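Local structure of probable Rab-related GTPase (Acanthamoeba polyphaga mimivirus, 5XC5) at residues I21-L26 and S32-T37; S44-V47 and K53-K56; L55-W60 and K163-M168; G81-F86 and N158-K163. The protein binds GTP and magnesium as a small GTPase of the Rab family and may take part in protein transport. The protein carries 1 engineered substitution. All coordinates share one frame; numbering follows the deposited sequence. Where two conformers were deposited one is given.

Four contacts sample the small GTPase fold, a six-stranded sheet flanked by helices. Contact 1 comes first along the chain, at the nucleotide, where the loop after helix 18-26 reaches magnesium. Contact 2, its centre about 19 Å away, is the hairpin of strands 41-48 and 54-61. Contact 3 takes up strand 54-61, shares L55 and K56 with contact 2, and lays helix 154-169 against it. The same helix serves contact 4, about 9 Å from contact 3 between centres, where it meets strand 81-87. Along the chain its segments fall between those of contact 3, with K163 shared. F25 of contact 1 touches all three others, so nucleotide-side helix and sheet edge belong to one core.

Contact 1: residues I21-L26 and S32-T37; sequences IVHQFL and SNVSPT. With MG (magnesium ion), chain C; GTP (guanosine-5'-triphosphate), chain B; ACT (acetate ion), chain F.
H23 in the second half of helix 18-26 and V34 in the irregular loop that follows bring the two backbones no closer than 8.7 Å, CA to CA, so side chains and an acetate ion bridge most of the gap. With CG anti to the carbonyl carbon (chi1 -71°), the H23 imidazole points at the loop: its CD2 lies 3.8 Å from V34 CG2, which comes in obliquely, and its NE2 is 3.7 Å from N33 O, too far for a hydrogen bond. The acetate, probably left by the crystallisation liquor, lies between the histidine and the N33 amide. Its OXT sits in the plane of the imidazole, 3.0 Å from H23 CD2, and accepts a hydrogen bond of 3.0 Å from N33 N; R29 holds the same ion. V34 works as a fork, one methyl, CG2, turned to the histidine and the other, CG1, to the alpha-phosphate of GTP.

Further along, the loop serves the nucleotide directly. T37 OG1 binds magnesium at 2.1 Å, while T37 N donates a 2.8 Å bond to O1G of the gamma-phosphate, a grip characteristic of the first switch region in GTP-bound small GTPases. Water 1, itself a magnesium ligand, donates to S35 O at 2.7 Å and to GTP O2A. S19 from the start of the helix completes the protein share of the metal site. The helix turns its other flanks inward: I21 packs on strand 113-119, and F25 touches L57 and I59 of strand 54-61 and stacks on F161 of helix 154-169.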
loop_
_atom_site.group_PDB
_atom_site.type_symbol
_atom_site.label_atom_id
_atom_site.label_comp_id
_atom_site.label_asym_id
_atom_site.label_seq_id
_atom_site.Cartn_x
_atom_site.Cartn_y
_atom_site.Cartn_z
ATOM N N ILE A 21 -5.151 0.258 -6.878
ATOM C CA ILE A 21 -3.944 1.078 -6.863
ATOM C C ILE A 21 -2.853 0.457 -7.731
ATOM O O ILE A 21 -2.237 1.136 -8.560
ATOM C CB ILE A 21 -3.475 1.295 -5.414
ATOM C CG1 ILE A 21 -4.363 2.331 -4.718
ATOM C CG2 ILE A 21 -2.025 1.720 -5.383
ATOM C CD1 ILE A 21 -4.206 2.341 -3.199
ATOM N N VAL A 22 -2.610 -0.847 -7.570
ATOM C CA VAL A 22 -1.536 -1.471 -8.340
ATOM C C VAL A 22 -1.833 -1.433 -9.833
ATOM O O VAL A 22 -0.943 -1.144 -10.645
ATOM C CB VAL A 22 -1.399 -2.940 -7.896
ATOM C CG1 VAL A 22 -0.674 -3.762 -8.967
ATOM C CG2 VAL A 22 -0.708 -3.040 -6.580
ATOM N N HIS A 23 -3.081 -1.716 -10.221
ATOM C CA HIS A 23 -3.429 -1.686 -11.640
ATOM C C HIS A 23 -3.252 -0.287 -12.208
ATOM O O HIS A 23 -2.788 -0.121 -13.341
ATOM C CB HIS A 23 -4.877 -2.143 -11.847
ATOM C CG HIS A 23 -5.112 -3.608 -11.612
ATOM N ND1 HIS A 23 -4.301 -4.387 -10.816
ATOM C CD2 HIS A 23 -6.080 -4.433 -12.079
ATOM C CE1 HIS A 23 -4.759 -5.627 -10.795
ATOM N NE2 HIS A 23 -5.836 -5.682 -11.561
ATOM N N GLN A 24 -3.613 0.736 -11.431
ATOM C CA GLN A 24 -3.434 2.105 -11.893
ATOM C C GLN A 24 -1.956 2.429 -12.078
ATOM O O GLN A 24 -1.567 3.046 -13.073
ATOM C CB GLN A 24 -4.091 3.057 -10.895
ATOM C CG GLN A 24 -4.068 4.527 -11.296
ATOM C CD GLN A 24 -4.964 4.822 -12.486
ATOM O OE1 GLN A 24 -4.499 4.891 -13.615
ATOM N NE2 GLN A 24 -6.260 4.999 -12.231
ATOM N N PHE A 25 -1.110 2.001 -11.137
ATOM C CA PHE A 25 0.329 2.209 -11.273
ATOM C C PHE A 25 0.876 1.518 -12.517
ATOM O O PHE A 25 1.759 2.052 -13.199
ATOM C CB PHE A 25 1.049 1.713 -10.014
ATOM C CG PHE A 25 2.551 1.799 -10.093
ATOM C CD1 PHE A 25 3.190 3.027 -10.165
ATOM C CD2 PHE A 25 3.318 0.647 -10.080
ATOM C CE1 PHE A 25 4.580 3.105 -10.233
ATOM C CE2 PHE A 25 4.697 0.711 -10.146
ATOM C CZ PHE A 25 5.328 1.946 -10.222
ATOM N N LEU A 26 0.366 0.325 -12.827
ATOM C CA LEU A 26 0.852 -0.423 -13.982
ATOM C C LEU A 26 0.266 0.071 -15.303
ATOM O O LEU A 26 0.958 0.028 -16.328
ATOM C CB LEU A 26 0.535 -1.907 -13.809
ATOM C CG LEU A 26 1.122 -2.596 -12.587
ATOM C CD1 LEU A 26 0.463 -3.961 -12.420
ATOM C CD2 LEU A 26 2.618 -2.738 -12.710
ATOM N N SER A 32 -10.872 -1.552 -14.434
ATOM C CA SER A 32 -12.165 -2.212 -14.608
ATOM C C SER A 32 -12.168 -3.716 -14.325
ATOM O O SER A 32 -13.236 -4.299 -14.104
ATOM C CB SER A 32 -12.694 -1.952 -16.021
ATOM O OG SER A 32 -11.837 -2.523 -16.999
ATOM N N ASN A 33 -11.005 -4.359 -14.335
ATOM C CA ASN A 33 -10.911 -5.814 -14.192
ATOM C C ASN A 33 -10.392 -6.169 -12.800
ATOM O O ASN A 33 -9.279 -6.685 -12.643
ATOM C CB ASN A 33 -9.995 -6.401 -15.296
ATOM C CG ASN A 33 -10.774 -6.925 -16.491
ATOM O OD1 ASN A 33 -11.928 -7.336 -16.364
ATOM N ND2 ASN A 33 -10.141 -6.924 -17.660
ATOM N N VAL A 34 -11.209 -5.910 -11.775
ATOM C CA VAL A 34 -10.792 -6.135 -10.391
ATOM C C VAL A 34 -11.817 -6.986 -9.651
ATOM O O VAL A 34 -13.008 -6.661 -9.634
ATOM C CB VAL A 34 -10.519 -4.819 -9.636
ATOM C CG1 VAL A 34 -9.992 -5.130 -8.259
ATOM C CG2 VAL A 34 -9.505 -3.975 -10.385
ATOM N N SER A 35 -11.341 -8.055 -9.022
ATOM C CA SER A 35 -12.095 -8.946 -8.151
ATOM C C SER A 35 -11.244 -9.209 -6.920
ATOM O O SER A 35 -10.034 -8.953 -6.933
ATOM C CB SER A 35 -12.391 -10.265 -8.876
ATOM O OG SER A 35 -11.203 -10.827 -9.404
ATOM N N PRO A 36 -11.840 -9.709 -5.827
ATOM C CA PRO A 36 -11.066 -9.888 -4.589
ATOM C C PRO A 36 -9.853 -10.783 -4.802
ATOM O O PRO A 36 -9.906 -11.803 -5.494
ATOM C CB PRO A 36 -12.069 -10.526 -3.618
ATOM C CG PRO A 36 -13.401 -10.123 -4.142
ATOM C CD PRO A 36 -13.269 -10.025 -5.628
ATOM N N THR A 37 -8.747 -10.380 -4.203
ATOM C CA THR A 37 -7.499 -11.106 -4.347
ATOM C C THR A 37 -7.471 -12.290 -3.390
ATOM O O THR A 37 -7.911 -12.200 -2.238
ATOM C CB THR A 37 -6.338 -10.154 -4.067
ATOM O OG1 THR A 37 -6.509 -8.972 -4.872
ATOM C CG2 THR A 37 -4.983 -10.804 -4.391
HETATM MG MG MG C . -7.137 -7.082 -4.234
HETATM P PG GTP B . -8.982 -7.424 -1.592
HETATM O O1G GTP B . -8.212 -7.991 -2.769
HETATM O O2G GTP B . -10.281 -8.140 -1.369
HETATM O O3G GTP B . -8.144 -7.353 -0.333
HETATM O O3B GTP B . -9.470 -5.893 -1.925
HETATM P PB GTP B . -8.576 -4.689 -2.546
HETATM O O1B GTP B . -7.600 -5.215 -3.579
HETATM O O2B GTP B . -7.939 -3.902 -1.434
HETATM O O3A GTP B . -9.661 -3.668 -3.172
HETATM P PA GTP B . -10.063 -3.551 -4.744
HETATM O O1A GTP B . -8.938 -2.876 -5.537
HETATM O O2A GTP B . -10.554 -4.916 -5.270
HETATM O "O5'" GTP B . -11.279 -2.477 -4.645
HETATM C "C5'" GTP B . -12.473 -2.782 -3.955
HETATM C "C4'" GTP B . -13.595 -1.874 -4.458
HETATM O "O4'" GTP B . -13.275 -0.544 -4.075
HETATM C "C3'" GTP B . -13.754 -1.876 -5.966
HETATM O "O3'" GTP B . -15.132 -1.810 -6.306
HETATM C "C2'" GTP B . -13.071 -0.595 -6.395
HETATM O "O2'" GTP B . -13.599 -0.068 -7.590
HETATM C "C1'" GTP B . -13.316 0.309 -5.203
HETATM N N9 GTP B . -12.235 1.300 -5.113
HETATM C C8 GTP B . -10.885 1.081 -5.202
HETATM N N7 GTP B . -10.238 2.256 -5.057
HETATM C C5 GTP B . -11.170 3.227 -4.880
HETATM C C6 GTP B . -11.076 4.600 -4.683
HETATM O O6 GTP B . -9.999 5.220 -4.636
HETATM N N1 GTP B . -12.255 5.293 -4.542
HETATM C C2 GTP B . -13.488 4.676 -4.572
HETATM N N2 GTP B . -14.576 5.422 -4.420
HETATM N N3 GTP B . -13.593 3.317 -4.758
HETATM C C4 GTP B . -12.431 2.630 -4.913
HETATM C C ACT F . -7.566 -2.998 -15.045
HETATM O O ACT F . -6.316 -2.947 -14.989
HETATM O OXT ACT F . -8.136 -3.602 -14.107
HETATM C CH3 ACT F . -8.330 -2.373 -16.174
HETATM O O HOH W 1 -8.822 -7.017 -5.460
HETATM O O HOH W 2 -5.335 -6.976 -3.065
#

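Contact 2: residues S44-V47 and K53-K56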
loop_
_atom_site.group_PDB
_atom_site.type_symbol
_atom_site.label_atom_id
_atom_site.label_comp_id
_atom_site.label_asym_id
_atom_site.label_seq_id
_atom_site.Cartn_x
_atom_site.Cartn_y
_atom_site.Cartn_z
ATOM N N SER A 44 5.969 -6.568 -12.109
ATOM C CA SER A 44 7.212 -5.823 -12.000
ATOM C C SER A 44 7.150 -4.574 -12.868
ATOM O O SER A 44 6.523 -4.576 -13.929
ATOM C CB SER A 44 8.403 -6.678 -12.436
ATOM O OG SER A 44 9.609 -6.077 -12.022
ATOM N N LYS A 45 7.793 -3.502 -12.404
ATOM C CA LYS A 45 7.923 -2.297 -13.216
ATOM C C LYS A 45 9.252 -1.627 -12.923
ATOM O O LYS A 45 9.634 -1.455 -11.759
ATOM C CB LYS A 45 6.776 -1.313 -12.948
ATOM C CG LYS A 45 6.692 -0.191 -13.985
ATOM C CD LYS A 45 5.469 0.689 -13.788
ATOM C CE LYS A 45 5.306 1.622 -14.979
ATOM N NZ LYS A 45 4.072 2.446 -14.921
ATOM N N GLN A 46 9.954 -1.235 -13.980
ATOM C CA GLN A 46 11.219 -0.532 -13.851
ATOM C C GLN A 46 10.985 0.960 -14.003
ATOM O O GLN A 46 10.307 1.398 -14.940
ATOM C CB GLN A 46 12.225 -1.019 -14.889
ATOM C CG GLN A 46 12.870 -2.327 -14.493
ATOM C CD GLN A 46 13.911 -2.792 -15.478
ATOM O OE1 GLN A 46 15.108 -2.755 -15.199
ATOM N NE2 GLN A 46 13.456 -3.255 -16.633
ATOM N N VAL A 47 11.544 1.730 -13.073
ATOM C CA VAL A 47 11.263 3.152 -12.958
ATOM C C VAL A 47 12.578 3.900 -12.798
ATOM O O VAL A 47 13.581 3.355 -12.337
ATOM C CB VAL A 47 10.329 3.446 -11.762
ATOM C CG1 VAL A 47 8.967 2.829 -12.001
ATOM C CG2 VAL A 47 10.928 2.903 -10.467
ATOM N N LYS A 53 19.081 6.516 -10.897
ATOM C CA LYS A 53 19.171 5.070 -11.019
ATOM C C LYS A 53 17.844 4.483 -11.477
ATOM O O LYS A 53 16.767 4.995 -11.150
ATOM C CB LYS A 53 19.570 4.446 -9.685
ATOM C CG LYS A 53 20.920 4.901 -9.147
ATOM C CD LYS A 53 20.936 4.840 -7.621
ATOM C CE LYS A 53 20.018 3.739 -7.095
ATOM N NZ LYS A 53 19.816 3.816 -5.626
ATOM N N THR A 54 17.928 3.404 -12.243
ATOM C CA THR A 54 16.757 2.624 -12.591
ATOM C C THR A 54 16.559 1.564 -11.517
ATOM O O THR A 54 17.502 0.849 -11.157
ATOM C CB THR A 54 16.934 1.982 -13.967
ATOM O OG1 THR A 54 16.924 3.004 -14.969
ATOM C CG2 THR A 54 15.814 0.994 -14.267
ATOM N N LEU A 55 15.342 1.492 -10.989
ATOM C CA LEU A 55 14.976 0.539 -9.951
ATOM C C LEU A 55 13.883 -0.366 -10.490
ATOM O O LEU A 55 12.914 0.108 -11.094
ATOM C CB LEU A 55 14.471 1.237 -8.677
ATOM C CG LEU A 55 15.424 2.047 -7.806
ATOM C CD1 LEU A 55 15.951 3.258 -8.523
ATOM C CD2 LEU A 55 14.728 2.459 -6.521
ATOM N N LYS A 56 14.046 -1.662 -10.276
ATOM C CA LYS A 56 13.014 -2.633 -10.593
ATOM C C LYS A 56 12.178 -2.858 -9.339
ATOM O O LYS A 56 12.691 -3.334 -8.318
ATOM C CB LYS A 56 13.654 -3.942 -11.042
ATOM C CG LYS A 56 12.719 -4.924 -11.723
ATOM C CD LYS A 56 13.542 -6.037 -12.342
ATOM C CE LYS A 56 12.701 -7.088 -13.018
ATOM N NZ LYS A 56 11.962 -7.967 -12.061
#
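Q46 faces K56 as a non-hydrogen-bonded pair and V47 faces L55 as a hydrogen-bonded one, in two antiparallel strands whose axes approach to 4.6 Å at 170°. The V47-L55 pair closes a ring of two backbone bonds: V47 N donates to L55 O and L55 N to V47 O, both 2.9 Å. Beside it, the CA-H groups of Q46 and T54 lean on those same two carbonyl oxygens.

On the face carrying S44, Q46 and K56, the lysine runs with CG anti to its nitrogen (chi1 -166°) and extended until its last bend, along the neighbouring strand. Its CG passes 3.8 Å from Q46 CG, the two chains crossing at a slant, and NZ ends by donating a 3.0 Å bond to S44 OG. N58 OD1 accepts from that NZ too, so serine, lysine and asparagine form one small polar cluster at the surface. On the other face V47 CG2 lies 4.3 Å from L55 CB; K45, also on that side, sends NZ to F25 O.

Strand 41-48 is the edge of the sheet within this chain, and strand 54-61 is next in. Beyond it follows strand 6-12, pairing Y6 with K56, and helix 154-169 covers the face of V47 and L55, I165 meeting V47.

Contact 3: residues L55-W60 and K163-M168; sequences LKLNIW and KMIDKM
Two leucines of strand 54-61, L55 and L57, each reach helix 154-169 with one methyl held anti to CA, but by different second torsions. In L55, chi2 of 65° gives that extended place to CD2; in L57, chi2 of 180° gives it to CD1. The alternation of the strand turns both side chains to the same face of the sheet, where the helix crosses at 118° with its axis 10.0 Å away.

L55 CD2 rests on the turn between I165 and M168, 3.7 Å from I165 O and 3.8 Å from M168 CB, meeting the methionine at about a right angle. L57 CD1 comes against the flank of I165, 3.8 Å from CG1 and 4.0 Å from CD1, again crossing nearly perpendicularly. I165 thus meets both leucines, offering its carbonyl oxygen and CG2 to one and its longer branch to the other. Nothing polar is exchanged between the segments; the contact rests on van der Waals packing of four buried apolar residues.

The neighbouring elements close the layer. I165 also touches V47 of edge strand 41-48, M168 extends over Y6 and I8 of strand 6-12, and M164 leans on Y113 of strand 113-119, so one helix spans several strands.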
loop_
_atom_site.group_PDB
_atom_site.type_symbol
_atom_site.label_atom_id
_atom_site.label_comp_id
_atom_site.label_asym_id
_atom_site.label_seq_id
_atom_site.Cartn_x
_atom_site.Cartn_y
_atom_site.Cartn_z
ATOM N N LEU A 55 15.342 1.492 -10.989
ATOM C CA LEU A 55 14.976 0.539 -9.951
ATOM C C LEU A 55 13.883 -0.366 -10.490
ATOM O O LEU A 55 12.914 0.108 -11.094
ATOM C CB LEU A 55 14.471 1.237 -8.677
ATOM C CG LEU A 55 15.424 2.047 -7.806
ATOM C CD1 LEU A 55 15.951 3.258 -8.523
ATOM C CD2 LEU A 55 14.728 2.459 -6.521
ATOM N N LYS A 56 14.046 -1.662 -10.276
ATOM C CA LYS A 56 13.014 -2.633 -10.593
ATOM C C LYS A 56 12.178 -2.858 -9.339
ATOM O O LYS A 56 12.691 -3.334 -8.318
ATOM C CB LYS A 56 13.654 -3.942 -11.042
ATOM C CG LYS A 56 12.719 -4.924 -11.723
ATOM C CD LYS A 56 13.542 -6.037 -12.342
ATOM C CE LYS A 56 12.701 -7.088 -13.018
ATOM N NZ LYS A 56 11.962 -7.967 -12.061
ATOM N N LEU A 57 10.900 -2.502 -9.414
ATOM C CA LEU A 57 9.956 -2.782 -8.342
ATOM C C LEU A 57 9.359 -4.160 -8.589
ATOM O O LEU A 57 8.775 -4.405 -9.647
ATOM C CB LEU A 57 8.853 -1.724 -8.311
ATOM C CG LEU A 57 9.323 -0.275 -8.140
ATOM C CD1 LEU A 57 8.148 0.670 -8.128
ATOM C CD2 LEU A 57 10.136 -0.119 -6.873
ATOM N N ASN A 58 9.503 -5.053 -7.609
ATOM C CA ASN A 58 8.919 -6.392 -7.641
ATOM C C ASN A 58 7.750 -6.357 -6.656
ATOM O O ASN A 58 7.957 -6.368 -5.437
ATOM C CB ASN A 58 9.970 -7.429 -7.247
ATOM C CG ASN A 58 11.069 -7.565 -8.287
ATOM O OD1 ASN A 58 10.827 -7.378 -9.482
ATOM N ND2 ASN A 58 12.271 -7.911 -7.840
ATOM N N ILE A 59 6.529 -6.295 -7.186
ATOM C CA ILE A 59 5.340 -5.918 -6.425
ATOM C C ILE A 59 4.449 -7.136 -6.235
ATOM O O ILE A 59 4.095 -7.808 -7.207
ATOM C CB ILE A 59 4.567 -4.810 -7.155
ATOM C CG1 ILE A 59 5.465 -3.590 -7.354
ATOM C CG2 ILE A 59 3.297 -4.463 -6.395
ATOM C CD1 ILE A 59 4.906 -2.568 -8.331
ATOM N N TRP A 60 4.058 -7.395 -4.988
ATOM C CA TRP A 60 3.103 -8.442 -4.650
ATOM C C TRP A 60 1.851 -7.785 -4.077
ATOM O O TRP A 60 1.926 -7.053 -3.080
ATOM C CB TRP A 60 3.700 -9.422 -3.639
ATOM C CG TRP A 60 4.690 -10.391 -4.226
ATOM C CD1 TRP A 60 6.049 -10.294 -4.194
ATOM C CD2 TRP A 60 4.387 -11.605 -4.918
ATOM N NE1 TRP A 60 6.616 -11.380 -4.831
ATOM C CE2 TRP A 60 5.617 -12.195 -5.289
ATOM C CE3 TRP A 60 3.197 -12.241 -5.279
ATOM C CZ2 TRP A 60 5.686 -13.401 -5.988
ATOM C CZ3 TRP A 60 3.267 -13.439 -5.981
ATOM C CH2 TRP A 60 4.504 -14.004 -6.328
ATOM N N LYS A 163 7.006 8.237 -3.628
ATOM C CA LYS A 163 7.561 8.235 -2.277
ATOM C C LYS A 163 8.266 6.917 -1.990
ATOM O O LYS A 163 9.371 6.897 -1.438
ATOM C CB LYS A 163 6.440 8.443 -1.257
ATOM C CG LYS A 163 5.773 9.805 -1.327
ATOM C CD LYS A 163 4.532 9.882 -0.421
ATOM C CE LYS A 163 4.859 9.876 1.081
ATOM N NZ LYS A 163 5.640 11.083 1.493
ATOM N N MET A 164 7.640 5.806 -2.370
ATOM C CA MET A 164 8.236 4.495 -2.156
ATOM C C MET A 164 9.521 4.331 -2.960
ATOM O O MET A 164 10.514 3.798 -2.452
ATOM C CB MET A 164 7.216 3.418 -2.533
ATOM C CG MET A 164 7.714 1.975 -2.419
ATOM S SD MET A 164 8.146 1.487 -0.717
ATOM C CE MET A 164 6.559 1.642 0.152
ATOM N N ILE A 165 9.516 4.788 -4.214
ATOM C CA ILE A 165 10.688 4.675 -5.079
ATOM C C ILE A 165 11.859 5.466 -4.507
ATOM O O ILE A 165 12.994 4.968 -4.444
ATOM C CB ILE A 165 10.333 5.115 -6.512
ATOM C CG1 ILE A 165 9.383 4.099 -7.150
ATOM C CG2 ILE A 165 11.608 5.315 -7.353
ATOM C CD1 ILE A 165 8.581 4.665 -8.292
ATOM N N ASP A 166 11.603 6.710 -4.080
ATOM C CA ASP A 166 12.667 7.524 -3.493
ATOM C C ASP A 166 13.312 6.809 -2.313
ATOM O O ASP A 166 14.541 6.783 -2.188
ATOM C CB ASP A 166 12.128 8.878 -3.021
ATOM C CG ASP A 166 11.681 9.779 -4.155
ATOM O OD1 ASP A 166 11.904 9.439 -5.332
ATOM O OD2 ASP A 166 11.111 10.851 -3.858
ATOM N N LYS A 167 12.499 6.217 -1.437
ATOM C CA LYS A 167 13.049 5.525 -0.279
ATOM C C LYS A 167 13.837 4.289 -0.691
ATOM O O LYS A 167 14.922 4.038 -0.157
ATOM C CB LYS A 167 11.929 5.172 0.703
ATOM C CG LYS A 167 11.371 6.356 1.459
ATOM C CD LYS A 167 12.378 6.899 2.473
ATOM C CE LYS A 167 11.785 8.016 3.302
ATOM N NZ LYS A 167 11.296 9.107 2.431
ATOM N N MET A 168 13.324 3.505 -1.644
ATOM C CA MET A 168 14.086 2.350 -2.115
ATOM C C MET A 168 15.435 2.763 -2.684
ATOM O O MET A 168 16.421 2.035 -2.532
ATOM C CB MET A 168 13.294 1.561 -3.162
ATOM C CG MET A 168 11.990 0.931 -2.652
ATOM S SD MET A 168 12.175 -0.229 -1.266
ATOM C CE MET A 168 11.812 0.843 0.127
#

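Contact 4: residues G81-F86 and N158-K163; sequences GCLVVF and NNLFGK
L83 meets L160 and F161 in the interior of the Ras-like P-loop NTPase fold, where the C-terminal helix 154-169 lies on the parallel part of the central sheet. The backbones stay apart, 8.9 Å between the CA atoms of L83 and L160. L83 is the one strand residue here that touches the helix segment, and L160 and F161 come to meet it. With CG anti to its carbonyl carbon and CD1 extended beyond (chi2 171°), L83 sets that methyl in the corner formed by the two helix side chains. F161 meets the methyl with CZ, 3.7 Å from L83 CD1, the two side chains at about a right angle. L160 crosses L83 at a slant; its CG sits between the backbone N and the carbonyl carbon (chi1 75°), a setting that turns the branch to the sheet.

The same helix turn looks quite different on its outer side, where N158 and N159 are exposed and leave the sheet to the two hydrophobic residues that follow. K163, separately, runs along strand 113-119 to a salt bridge with D145. On the strand, C82, V84 and F86 face the opposite side of the sheet, against helix 91-107. The packed side continues instead through F161, whose ring stacks on F25 of helix 18-26. Both methyls of L83 engage the same carbon of the helix leucine: L160 CD1 lies 3.8 Å from L83 CD1 and 3.9 Å from L83 CD2.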
loop_
_atom_site.group_PDB
_atom_site.type_symbol
_atom_site.label_atom_id
_atom_site.label_comp_id
_atom_site.label_asym_id
_atom_site.label_seq_id
_atom_site.Cartn_x
_atom_site.Cartn_y
_atom_site.Cartn_z
ATOM N N GLY A 81 9.925 -2.689 0.923
ATOM C CA GLY A 81 8.955 -1.631 1.123
ATOM C C GLY A 81 7.574 -2.239 1.267
ATOM O O GLY A 81 7.293 -3.322 0.757
ATOM N N CYS A 82 6.714 -1.524 1.973
ATOM C CA CYS A 82 5.351 -1.996 2.168
ATOM C C CYS A 82 4.398 -0.818 2.099
ATOM O O CYS A 82 4.612 0.202 2.766
ATOM C CB CYS A 82 5.208 -2.703 3.525
ATOM S SG CYS A 82 3.524 -3.248 3.927
ATOM N N LEU A 83 3.337 -0.979 1.313
ATOM C CA LEU A 83 2.200 -0.073 1.321
ATOM C C LEU A 83 1.108 -0.726 2.160
ATOM O O LEU A 83 0.678 -1.844 1.852
ATOM C CB LEU A 83 1.709 0.126 -0.111
ATOM C CG LEU A 83 2.708 0.760 -1.097
ATOM C CD1 LEU A 83 2.174 0.697 -2.508
ATOM C CD2 LEU A 83 2.983 2.208 -0.736
ATOM N N VAL A 84 0.672 -0.045 3.223
ATOM C CA VAL A 84 -0.438 -0.523 4.045
ATOM C C VAL A 84 -1.638 0.366 3.752
ATOM O O VAL A 84 -1.657 1.541 4.130
ATOM C CB VAL A 84 -0.097 -0.508 5.540
ATOM C CG1 VAL A 84 -1.227 -1.158 6.341
ATOM C CG2 VAL A 84 1.210 -1.248 5.792
ATOM N N VAL A 85 -2.644 -0.192 3.078
ATOM C CA VAL A 85 -3.748 0.584 2.528
ATOM C C VAL A 85 -4.975 0.448 3.420
ATOM O O VAL A 85 -5.261 -0.635 3.944
ATOM C CB VAL A 85 -4.039 0.116 1.089
ATOM C CG1 VAL A 85 -5.064 1.017 0.426
ATOM C CG2 VAL A 85 -2.744 0.076 0.273
ATOM N N PHE A 86 -5.698 1.555 3.595
ATOM C CA PHE A 86 -7.018 1.517 4.218
ATOM C C PHE A 86 -7.955 2.463 3.472
ATOM O O PHE A 86 -7.538 3.257 2.629
ATOM C CB PHE A 86 -6.961 1.816 5.725
ATOM C CG PHE A 86 -6.759 3.273 6.047
ATOM C CD1 PHE A 86 -5.476 3.806 6.119
ATOM C CD2 PHE A 86 -7.847 4.107 6.303
ATOM C CE1 PHE A 86 -5.278 5.132 6.426
ATOM C CE2 PHE A 86 -7.646 5.449 6.603
ATOM C CZ PHE A 86 -6.355 5.957 6.651
ATOM N N ASN A 158 0.754 7.836 -8.800
ATOM C CA ASN A 158 2.122 8.192 -9.146
ATOM C C ASN A 158 2.854 8.783 -7.953
ATOM O O ASN A 158 4.037 8.484 -7.720
ATOM C CB ASN A 158 2.102 9.175 -10.315
ATOM C CG ASN A 158 3.470 9.702 -10.659
ATOM O OD1 ASN A 158 3.805 10.837 -10.331
ATOM N ND2 ASN A 158 4.272 8.879 -11.325
ATOM N N ASN A 159 2.164 9.615 -7.180
ATOM C CA ASN A 159 2.787 10.250 -6.028
ATOM C C ASN A 159 3.148 9.225 -4.958
ATOM O O ASN A 159 4.261 9.245 -4.419
ATOM C CB ASN A 159 1.847 11.311 -5.459
ATOM C CG ASN A 159 2.456 12.069 -4.300
ATOM O OD1 ASN A 159 3.455 12.774 -4.463
ATOM N ND2 ASN A 159 1.867 11.925 -3.119
ATOM N N LEU A 160 2.220 8.324 -4.628
ATOM C CA LEU A 160 2.501 7.386 -3.543
ATOM C C LEU A 160 3.595 6.400 -3.934
ATOM O O LEU A 160 4.464 6.075 -3.114
ATOM C CB LEU A 160 1.224 6.704 -3.028
ATOM C CG LEU A 160 0.577 5.593 -3.863
ATOM C CD1 LEU A 160 1.170 4.212 -3.547
ATOM C CD2 LEU A 160 -0.932 5.543 -3.689
ATOM N N PHE A 161 3.599 5.932 -5.189
ATOM C CA PHE A 161 4.721 5.101 -5.610
ATOM C C PHE A 161 6.011 5.897 -5.697
ATOM O O PHE A 161 7.088 5.349 -5.433
ATOM C CB PHE A 161 4.434 4.359 -6.913
ATOM C CG PHE A 161 3.721 3.077 -6.697
ATOM C CD1 PHE A 161 4.425 1.924 -6.405
ATOM C CD2 PHE A 161 2.340 3.027 -6.746
ATOM C CE1 PHE A 161 3.768 0.737 -6.188
ATOM C CE2 PHE A 161 1.672 1.840 -6.530
ATOM C CZ PHE A 161 2.389 0.690 -6.239
ATOM N N GLY A 162 5.931 7.188 -6.027
ATOM C CA GLY A 162 7.137 7.998 -6.047
ATOM C C GLY A 162 7.804 8.086 -4.688
ATOM O O GLY A 162 9.032 8.037 -4.585
ATOM N N LYS A 163 7.006 8.237 -3.628
ATOM C CA LYS A 163 7.561 8.235 -2.277
ATOM C C LYS A 163 8.266 6.917 -1.990
ATOM O O LYS A 163 9.371 6.897 -1.438
ATOM C CB LYS A 163 6.440 8.443 -1.257
ATOM C CG LYS A 163 5.773 9.805 -1.327
ATOM C CD LYS A 163 4.532 9.882 -0.421
ATOM C CE LYS A 163 4.859 9.876 1.081
ATOM N NZ LYS A 163 5.640 11.083 1.493
#